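Local coordinates for DUF4974 domain-containing protein (Parabacteroides distasonis, PDB 4M0N), which probably acts as an anti-sigma factor of the FecR family, a membrane protein, this fragment including its FecR and C-terminal FecR regions, at residues F55-M64 against V72-R83. The protein carries 1 engineered substitution. Sequence-based numbering, arbitrary orientation.
Sequences FTSDIRLVEM and VMRDEGKPFIVR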
loop_
_atom_site.group_PDB
_atom_site.type_symbol
_atom_site.label_atom_id
_atom_site.label_comp_id
_atom_site.label_asym_id
_atom_site.label_seq_id
_atom_site.Cartn_x
_atom_site.Cartn_y
_atom_site.Cartn_z
ATOM N N PHE A 55 1.950 -20.493 14.821
ATOM C CA PHE A 55 2.925 -20.734 13.759
ATOM C C PHE A 55 3.605 -22.073 14.100
ATOM O O PHE A 55 4.532 -22.117 14.913
ATOM C CB PHE A 55 3.979 -19.615 13.688
ATOM C CG PHE A 55 3.464 -18.308 13.137
ATOM C CD1 PHE A 55 2.900 -18.255 11.867
ATOM C CD2 PHE A 55 3.607 -17.119 13.855
ATOM C CE1 PHE A 55 2.467 -17.042 11.334
ATOM C CE2 PHE A 55 3.153 -15.913 13.335
ATOM C CZ PHE A 55 2.590 -15.879 12.087
ATOM N N THR A 56 3.119 -23.155 13.510
ATOM C CA THR A 56 3.618 -24.496 13.849
ATOM C C THR A 56 4.708 -24.998 12.898
ATOM O O THR A 56 5.381 -25.989 13.198
ATOM C CB THR A 56 2.475 -25.533 13.890
ATOM O OG1 THR A 56 1.791 -25.551 12.631
ATOM C CG2 THR A 56 1.487 -25.198 15.005
ATOM N N SER A 57 4.883 -24.335 11.754
ATOM C CA SER A 57 5.853 -24.809 10.764
ATOM C C SER A 57 7.232 -24.193 11.029
ATOM O O SER A 57 7.417 -23.506 12.034
ATOM C CB SER A 57 5.363 -24.489 9.356
ATOM O OG SER A 57 5.314 -23.097 9.159
ATOM N N ASP A 58 8.192 -24.456 10.139
ATOM C CA ASP A 58 9.529 -23.847 10.224
ATOM C C ASP A 58 9.569 -22.411 9.666
ATOM O O ASP A 58 10.624 -21.761 9.658
ATOM C CB ASP A 58 10.562 -24.699 9.477
ATOM C CG ASP A 58 10.248 -24.842 7.990
ATOM O OD1 ASP A 58 9.090 -25.173 7.652
ATOM O OD2 ASP A 58 11.158 -24.622 7.160
ATOM N N ILE A 59 8.436 -21.927 9.173
ATOM C CA ILE A 59 8.354 -20.552 8.715
ATOM C C ILE A 59 7.126 -19.948 9.361
ATOM O O ILE A 59 6.186 -20.659 9.734
ATOM C CB ILE A 59 8.251 -20.446 7.172
ATOM C CG1 ILE A 59 7.019 -21.184 6.655
ATOM C CG2 ILE A 59 9.500 -21.021 6.519
ATOM C CD1 ILE A 59 6.663 -20.843 5.220
ATOM N N ARG A 60 7.166 -18.641 9.548
ATOM C CA ARG A 60 6.016 -17.908 9.996
ATOM C C ARG A 60 5.379 -17.310 8.738
ATOM O O ARG A 60 5.838 -16.286 8.265
ATOM C CB ARG A 60 6.468 -16.790 10.928
ATOM C CG ARG A 60 7.051 -17.296 12.233
ATOM C CD ARG A 60 7.626 -16.160 13.057
ATOM N NE ARG A 60 8.874 -15.676 12.510
ATOM C CZ ARG A 60 9.448 -14.510 12.818
ATOM N NH1 ARG A 60 8.877 -13.665 13.660
ATOM N NH2 ARG A 60 10.628 -14.188 12.305
ATOM N N LEU A 61 4.325 -17.943 8.225
ATOM C CA LEU A 61 3.710 -17.545 6.953
ATOM C C LEU A 61 2.359 -16.876 7.129
ATOM O O LEU A 61 1.488 -17.405 7.809
ATOM C CB LEU A 61 3.507 -18.780 6.074
ATOM C CG LEU A 61 2.811 -18.542 4.725
ATOM C CD1 LEU A 61 3.750 -17.805 3.795
ATOM C CD2 LEU A 61 2.418 -19.893 4.155
ATOM N N VAL A 62 2.185 -15.715 6.501
ATOM C CA VAL A 62 0.890 -15.071 6.383
ATOM C C VAL A 62 0.637 -14.762 4.897
ATOM O O VAL A 62 1.585 -14.699 4.082
ATOM C CB VAL A 62 0.733 -13.849 7.300
ATOM C CG1 VAL A 62 1.080 -14.211 8.750
ATOM C CG2 VAL A 62 1.557 -12.663 6.822
ATOM N N GLU A 63 -0.639 -14.678 4.540
ATOM C CA GLU A 63 -1.057 -14.321 3.185
ATOM C C GLU A 63 -1.806 -13.026 3.268
ATOM O O GLU A 63 -2.598 -12.818 4.188
ATOM C CB GLU A 63 -1.952 -15.393 2.545
ATOM C CG GLU A 63 -1.223 -16.678 2.176
ATOM C CD GLU A 63 -2.154 -17.727 1.575
ATOM O OE1 GLU A 63 -3.379 -17.585 1.686
ATOM O OE2 GLU A 63 -1.644 -18.709 1.019
ATOM N N MET A 64 -1.544 -12.119 2.333
ATOM C CA MET A 64 -2.165 -10.841 2.387
ATOM C C MET A 64 -2.449 -10.305 1.003
ATOM O O MET A 64 -1.683 -10.526 0.067
ATOM C CB MET A 64 -1.250 -9.880 3.159
ATOM C CG MET A 64 -1.898 -8.555 3.472
ATOM S SD MET A 64 -1.655 -7.241 2.263
ATOM C CE MET A 64 0.125 -7.041 2.417
ATOM N N VAL A 72 8.116 -7.092 12.261
ATOM C CA VAL A 72 8.364 -8.488 12.541
ATOM C C VAL A 72 9.364 -8.731 13.654
ATOM O O VAL A 72 10.494 -8.294 13.581
ATOM C CB VAL A 72 8.813 -9.254 11.271
ATOM C CG1 VAL A 72 9.152 -10.711 11.618
ATOM C CG2 VAL A 72 7.711 -9.201 10.233
ATOM N N MET A 73 8.899 -9.455 14.674
ATOM C CA MET A 73 9.729 -9.933 15.763
ATOM C C MET A 73 10.858 -10.833 15.264
ATOM O O MET A 73 10.628 -11.781 14.532
ATOM C CB MET A 73 8.841 -10.687 16.746
ATOM C CG MET A 73 8.139 -9.790 17.750
ATOM S SD MET A 73 9.233 -9.204 19.081
ATOM C CE MET A 73 10.269 -10.611 19.335
ATOM N N ARG A 74 12.091 -10.516 15.666
ATOM C CA ARG A 74 13.239 -11.203 15.137
ATOM C C ARG A 74 13.210 -12.633 15.628
ATOM O O ARG A 74 13.101 -12.892 16.822
ATOM C CB ARG A 74 14.557 -10.533 15.531
ATOM C CG ARG A 74 15.751 -11.165 14.828
ATOM C CD ARG A 74 17.050 -10.413 15.070
ATOM N NE ARG A 74 18.074 -10.902 14.150
ATOM C CZ ARG A 74 18.232 -10.499 12.889
ATOM N NH1 ARG A 74 17.457 -9.557 12.367
ATOM N NH2 ARG A 74 19.190 -11.036 12.143
ATOM N N ASP A 75 13.225 -13.543 14.666
ATOM C CA ASP A 75 13.513 -14.935 14.911
ATOM C C ASP A 75 14.374 -15.397 13.740
ATOM O O ASP A 75 13.865 -15.691 12.660
ATOM C CB ASP A 75 12.226 -15.747 15.031
ATOM C CG ASP A 75 12.466 -17.141 15.568
ATOM O OD1 ASP A 75 13.562 -17.689 15.338
ATOM O OD2 ASP A 75 11.551 -17.698 16.196
ATOM N N GLU A 76 15.691 -15.420 13.945
ATOM C CA GLU A 76 16.614 -15.885 12.907
ATOM C C GLU A 76 16.333 -17.345 12.537
ATOM O O GLU A 76 16.509 -17.751 11.387
ATOM C CB GLU A 76 18.073 -15.738 13.355
ATOM C CG GLU A 76 18.570 -14.302 13.466
ATOM C CD GLU A 76 20.041 -14.213 13.876
ATOM O OE1 GLU A 76 20.517 -15.095 14.624
ATOM O OE2 GLU A 76 20.726 -13.252 13.456
ATOM N N GLY A 77 15.878 -18.121 13.514
ATOM C CA GLY A 77 15.574 -19.533 13.298
ATOM C C GLY A 77 14.303 -19.816 12.522
ATOM O O GLY A 77 14.051 -20.966 12.171
ATOM N N LYS A 78 13.510 -18.775 12.242
ATOM C CA LYS A 78 12.171 -18.957 11.713
ATOM C C LYS A 78 11.815 -17.741 10.851
ATOM O O LYS A 78 11.314 -16.741 11.356
ATOM C CB LYS A 78 11.187 -19.114 12.875
ATOM C CG LYS A 78 10.007 -20.025 12.593
ATOM C CD LYS A 78 9.260 -20.315 13.889
ATOM C CE LYS A 78 7.870 -20.880 13.641
ATOM N NZ LYS A 78 7.127 -21.092 14.916
ATOM N N PRO A 79 12.128 -17.808 9.554
ATOM C CA PRO A 79 11.823 -16.667 8.706
ATOM C C PRO A 79 10.334 -16.372 8.704
ATOM O O PRO A 79 9.505 -17.289 8.882
ATOM C CB PRO A 79 12.254 -17.132 7.320
ATOM C CG PRO A 79 13.270 -18.199 7.564
ATOM C CD PRO A 79 12.814 -18.885 8.818
ATOM N N PHE A 80 10.010 -15.100 8.516
ATOM C CA PHE A 80 8.634 -14.643 8.410
ATOM C C PHE A 80 8.396 -14.349 6.938
ATOM O O PHE A 80 9.202 -13.661 6.339
ATOM C CB PHE A 80 8.485 -13.349 9.213
ATOM C CG PHE A 80 7.074 -12.895 9.374
ATOM C CD1 PHE A 80 6.423 -12.182 8.358
ATOM C CD2 PHE A 80 6.393 -13.143 10.562
ATOM C CE1 PHE A 80 5.112 -11.766 8.532
ATOM C CE2 PHE A 80 5.078 -12.738 10.726
ATOM C CZ PHE A 80 4.436 -12.039 9.715
ATOM N N ILE A 81 7.307 -14.867 6.385
ATOM C CA ILE A 81 6.992 -14.639 4.976
ATOM C C ILE A 81 5.629 -14.001 4.819
ATOM O O ILE A 81 4.596 -14.537 5.288
ATOM C CB ILE A 81 7.060 -15.934 4.165
ATOM C CG1 ILE A 81 8.475 -16.501 4.193
ATOM C CG2 ILE A 81 6.579 -15.657 2.738
ATOM C CD1 ILE A 81 8.646 -17.792 3.417
ATOM N N VAL A 82 5.609 -12.849 4.162
ATOM C CA VAL A 82 4.337 -12.272 3.745
ATOM C C VAL A 82 4.145 -12.703 2.291
ATOM O O VAL A 82 4.896 -12.295 1.409
ATOM C CB VAL A 82 4.325 -10.748 3.839
ATOM C CG1 VAL A 82 2.998 -10.214 3.262
ATOM C CG2 VAL A 82 4.546 -10.287 5.272
ATOM N N ARG A 83 3.152 -13.539 2.066
ATOM C CA ARG A 83 2.865 -14.076 0.744
ATOM C C ARG A 83 1.747 -13.300 0.094
ATOM O O ARG A 83 0.590 -13.296 0.556
ATOM C CB ARG A 83 2.489 -15.553 0.827
ATOM C CG ARG A 83 2.054 -16.179 -0.499
ATOM C CD ARG A 83 2.274 -17.681 -0.460
ATOM N NE ARG A 83 3.690 -17.978 -0.358
ATOM C CZ ARG A 83 4.205 -19.109 0.109
ATOM N NH1 ARG A 83 3.417 -20.117 0.485
ATOM N NH2 ARG A 83 5.528 -19.253 0.153
HETATM O O HOH W 1 0.618 -20.270 1.086
#
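R60 lays its guanidinium between F80 CB over one face and D75 CB over the other, with D75 CB 3.5 Å from R60 NH2. With the chain bent at chi3 (-74°), the group meets the 75-78 turn side-on: NE and NH2 both donate to K78 O, at 2.9 and 2.8 Å, while NH1 reaches M73 O, in that carbonyl's plane, at 2.7 Å. R60 also forms a salt bridge with D37 and a hydrogen bond to L92 O. A leucine in its place would probably leave the K78 and M73 carbonyls without these donors and D37 without this salt-bridge partner. Backbone bonds alternate from R60 N–P79 O to M64 N–R83 O, and the strand axes differ by 16°, so 60-64 and 80-83 are parallel neighbours in the FecR region's mixed sheet; 67-72, between them in sequence, belongs to the second sheet. On the face turned to that sheet, V62 CG2 meets F80 CE1 at 4.0 Å, and F70 touches both side chains. On the other, L61 CD1 sits centrally over the R83 guanidinium, which pairs with D88 and shares a water with E63, itself bridged to R50. K78, extended beyond CG, donates from NZ to F55 O at 2.8 Å, from above the carbonyl plane.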